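Local coordinates for assembly chaperone of ribosomal protein L4 (Acl4) (Chaetomium thermophilum, PDB 5TQB) that binds ribosomal protein L4 as its assembly chaperone and probably protects it from degradation until it joins the ribosome, at residues A204-R209 with L237-M243. Numbering follows the deposited sequence.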
ATOM      1  N   ALA B 204     -11.241  -4.869  21.688  1.00 74.51           N
ATOM      2  CA  ALA B 204     -10.992  -4.751  20.256  1.00 73.39           C
ATOM      3  C   ALA B 204     -10.514  -3.342  19.922  1.00 72.85           C
ATOM      4  O   ALA B 204      -9.563  -3.170  19.163  1.00 70.42           O
ATOM      5  CB  ALA B 204     -12.241  -5.093  19.457  1.00 71.35           C
ATOM      6  N   ARG B 205     -11.175  -2.340  20.495  1.00 77.53           N
ATOM      7  CA  ARG B 205     -10.787  -0.949  20.289  1.00 78.84           C
ATOM      8  C   ARG B 205      -9.379  -0.716  20.815  1.00 79.08           C
ATOM      9  O   ARG B 205      -8.558  -0.079  20.156  1.00 78.65           O
ATOM     10  CB  ARG B 205     -11.764   0.003  20.987  1.00 82.71           C
ATOM     11  CG  ARG B 205     -13.169  -0.008  20.407  1.00 86.99           C
ATOM     12  CD  ARG B 205     -14.009   1.136  20.947  1.00 92.84           C
ATOM     13  NE  ARG B 205     -15.400   1.040  20.508  1.00 98.59           N
ATOM     14  CZ  ARG B 205     -16.409   0.592  21.254  1.00105.12           C
ATOM     15  NH1 ARG B 205     -16.210   0.191  22.506  1.00108.10           N
ATOM     16  NH2 ARG B 205     -17.633   0.547  20.744  1.00106.18           N
ATOM     17  N   GLU B 206      -9.115  -1.243  22.007  1.00 79.77           N
ATOM     18  CA  GLU B 206      -7.810  -1.135  22.647  1.00 80.11           C
ATOM     19  C   GLU B 206      -6.708  -1.694  21.748  1.00 74.84           C
ATOM     20  O   GLU B 206      -5.645  -1.086  21.600  1.00 73.30           O
ATOM     21  CB  GLU B 206      -7.833  -1.894  23.973  1.00 87.13           C
ATOM     22  CG  GLU B 206      -6.592  -1.723  24.831  1.00 94.28           C
ATOM     23  CD  GLU B 206      -6.653  -2.552  26.104  1.00101.24           C
ATOM     24  OE1 GLU B 206      -6.194  -2.065  27.160  1.00104.45           O
ATOM     25  OE2 GLU B 206      -7.163  -3.694  26.046  1.00102.64           O
ATOM     26  N   ALA B 207      -6.977  -2.846  21.141  1.00 69.90           N
ATOM     27  CA  ALA B 207      -6.015  -3.506  20.267  1.00 68.05           C
ATOM     28  C   ALA B 207      -5.772  -2.701  18.997  1.00 68.79           C
ATOM     29  O   ALA B 207      -4.631  -2.547  18.562  1.00 66.66           O
ATOM     30  CB  ALA B 207      -6.498  -4.902  19.916  1.00 66.67           C
ATOM     31  N   LEU B 208      -6.845  -2.191  18.403  1.00 71.11           N
ATOM     32  CA  LEU B 208      -6.740  -1.436  17.161  1.00 71.23           C
ATOM     33  C   LEU B 208      -6.010  -0.110  17.365  1.00 71.81           C
ATOM     34  O   LEU B 208      -5.223   0.315  16.517  1.00 71.65           O
ATOM     35  CB  LEU B 208      -8.132  -1.180  16.588  1.00 70.20           C
ATOM     36  CG  LEU B 208      -8.811  -2.366  15.902  1.00 69.63           C
ATOM     37  CD1 LEU B 208     -10.258  -2.034  15.575  1.00 70.58           C
ATOM     38  CD2 LEU B 208      -8.072  -2.788  14.640  1.00 66.04           C
ATOM     39  N   ARG B 209      -6.276   0.538  18.493  1.00 73.39           N
ATOM     40  CA  ARG B 209      -5.603   1.780  18.850  1.00 74.53           C
ATOM     41  C   ARG B 209      -4.106   1.531  18.997  1.00 76.32           C
ATOM     42  O   ARG B 209      -3.287   2.409  18.719  1.00 77.72           O
ATOM     43  CB  ARG B 209      -6.175   2.325  20.162  1.00 77.82           C
ATOM     44  CG  ARG B 209      -6.659   3.771  20.114  1.00 80.46           C
ATOM     45  CD  ARG B 209      -7.995   3.935  20.837  1.00 83.77           C
ATOM     46  NE  ARG B 209      -8.022   3.230  22.118  1.00 87.07           N
ATOM     47  CZ  ARG B 209      -9.132   2.857  22.755  1.00 86.30           C
ATOM     48  NH1 ARG B 209     -10.328   3.114  22.240  1.00 86.66           N
ATOM     49  NH2 ARG B 209      -9.042   2.217  23.912  1.00 84.19           N
ATOM     50  N   LEU B 237     -12.498  -3.305  10.298  1.00 57.51           N
ATOM     51  CA  LEU B 237     -12.443  -3.466  11.746  1.00 60.26           C
ATOM     52  C   LEU B 237     -12.772  -2.162  12.472  1.00 61.81           C
ATOM     53  O   LEU B 237     -13.429  -2.178  13.509  1.00 62.70           O
ATOM     54  CB  LEU B 237     -11.061  -3.954  12.185  1.00 60.48           C
ATOM     55  CG  LEU B 237     -10.608  -5.326  11.680  1.00 58.96           C
ATOM     56  CD1 LEU B 237      -9.201  -5.599  12.157  1.00 61.34           C
ATOM     57  CD2 LEU B 237     -11.534  -6.424  12.134  1.00 58.21           C
ATOM     58  N   LEU B 238     -12.304  -1.041  11.930  1.00 61.50           N
ATOM     59  CA  LEU B 238     -12.504   0.267  12.554  1.00 60.18           C
ATOM     60  C   LEU B 238     -13.961   0.737  12.515  1.00 59.46           C
ATOM     61  O   LEU B 238     -14.452   1.336  13.473  1.00 59.58           O
ATOM     62  CB  LEU B 238     -11.627   1.319  11.873  1.00 59.05           C
ATOM     63  CG  LEU B 238     -10.124   1.265  12.142  1.00 57.19           C
ATOM     64  CD1 LEU B 238      -9.421   2.298  11.284  1.00 55.39           C
ATOM     65  CD2 LEU B 238      -9.814   1.501  13.610  1.00 55.40           C
ATOM     66  N   ILE B 239     -14.641   0.490  11.400  1.00 57.68           N
ATOM     67  CA  ILE B 239     -16.045   0.857  11.276  1.00 61.83           C
ATOM     68  C   ILE B 239     -16.886  -0.074  12.150  1.00 65.73           C
ATOM     69  O   ILE B 239     -17.879   0.342  12.741  1.00 69.07           O
ATOM     70  CB  ILE B 239     -16.518   0.784   9.813  1.00 61.21           C
ATOM     71  CG1 ILE B 239     -15.715   1.756   8.953  1.00 61.95           C
ATOM     72  CG2 ILE B 239     -17.993   1.142   9.698  1.00 67.36           C
ATOM     73  CD1 ILE B 239     -15.843   1.502   7.467  1.00 64.65           C
ATOM     74  N   GLU B 240     -16.461  -1.330  12.234  1.00 66.16           N
ATOM     75  CA  GLU B 240     -17.141  -2.336  13.034  1.00 68.52           C
ATOM     76  C   GLU B 240     -17.266  -1.900  14.491  1.00 70.26           C
ATOM     77  O   GLU B 240     -18.351  -1.975  15.072  1.00 71.12           O
ATOM     78  CB  GLU B 240     -16.389  -3.666  12.951  1.00 70.92           C
ATOM     79  CG  GLU B 240     -17.073  -4.830  13.667  1.00 75.94           C
ATOM     80  CD  GLU B 240     -18.283  -5.362  12.918  1.00 78.79           C
ATOM     81  OE1 GLU B 240     -18.170  -5.590  11.695  1.00 76.23           O
ATOM     82  OE2 GLU B 240     -19.344  -5.555  13.553  1.00 82.82           O
ATOM     83  N   VAL B 241     -16.162  -1.437  15.074  1.00 69.34           N
ATOM     84  CA  VAL B 241     -16.132  -1.080  16.494  1.00 68.20           C
ATOM     85  C   VAL B 241     -16.189   0.433  16.734  1.00 67.32           C
ATOM     86  O   VAL B 241     -15.677   0.930  17.740  1.00 66.97           O
ATOM     87  CB  VAL B 241     -14.888  -1.669  17.194  1.00 70.10           C
ATOM     88  CG1 VAL B 241     -14.883  -3.189  17.072  1.00 69.22           C
ATOM     89  CG2 VAL B 241     -13.625  -1.090  16.606  1.00 68.46           C
ATOM     90  N   ASP B 242     -16.805   1.153  15.799  1.00 68.29           N
ATOM     91  CA  ASP B 242     -17.185   2.557  15.993  1.00 73.32           C
ATOM     92  C   ASP B 242     -16.012   3.526  16.141  1.00 75.82           C
ATOM     93  O   ASP B 242     -16.078   4.463  16.938  1.00 76.64           O
ATOM     94  CB  ASP B 242     -18.113   2.697  17.204  1.00 80.84           C
ATOM     95  CG  ASP B 242     -19.342   1.814  17.103  1.00 85.15           C
ATOM     96  OD1 ASP B 242     -20.308   2.222  16.420  1.00 88.34           O
ATOM     97  OD2 ASP B 242     -19.342   0.716  17.703  1.00 83.98           O
HETATM   98  N   MSE B 243     -14.948   3.296  15.376  1.00 75.44           N
HETATM   99  CA  MSE B 243     -13.832   4.232  15.303  1.00 76.31           C
HETATM  100  C   MSE B 243     -13.758   4.815  13.892  1.00 72.97           C
HETATM  101  O   MSE B 243     -12.744   4.698  13.195  1.00 68.80           O
HETATM  102  CB  MSE B 243     -12.521   3.541  15.688  1.00 79.29           C
HETATM  103  CG  MSE B 243     -12.303   3.431  17.192  1.00 84.53           C
HETATM  104 SE   MSE B 243     -10.618   2.543  17.637  1.00103.99          SE
HETATM  105  CE  MSE B 243     -11.140   0.775  17.116  1.00 66.33           C
TER
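A Schellman motif closes helix 228-240, and helix 201-212 packs against this helix end in an all-helical chain consistent with a TPR-like solenoid. The evidence is the pair of backbone bonds Met243 N to Leu238 O (2.8 Å) and the weak Asp242 N to Ile239 O (3.3 Å), with Asp242 at positive phi (66°) as the C' residue. Val241, the first residue off the helix, still donates its N to Leu237 O (3.2 Å), while its own carbonyl is turned to the neighbouring helix: Arg205 NE donates to Val241 O at 2.8 Å, with an N-H...O angle of 149°. Arg205 NH2 makes only a weak hydrogen bond, part of a salt bridge, to Asp242 OD2 (3.5 Å), whose stronger partner is a basic side chain of the L4 chain. Val241 O and Asp242 OD2 both lie at the guanidinium edge, near its plane, a geometry suited to hydrogen bonding. The turn thus also belongs to the client-binding surface, as does Glu240, whose OE1 and OE2 accept hydrogen bonds from the L4 backbone, OE2 also forming a salt bridge there. Arg205 NH1 is satisfied by Glu202. The apolar part centres on Leu208, with CD2 3.9 Å from Leu237 CD1; Ala192 and Ile196 of helix 185-197 help to line the interface. Leu208 CD1 meets Val241 CG2 at 3.6 Å, Leu238 CD2 at 4.1 Å and, closest, CE of selenomethionine Met243 at 3.3 Å.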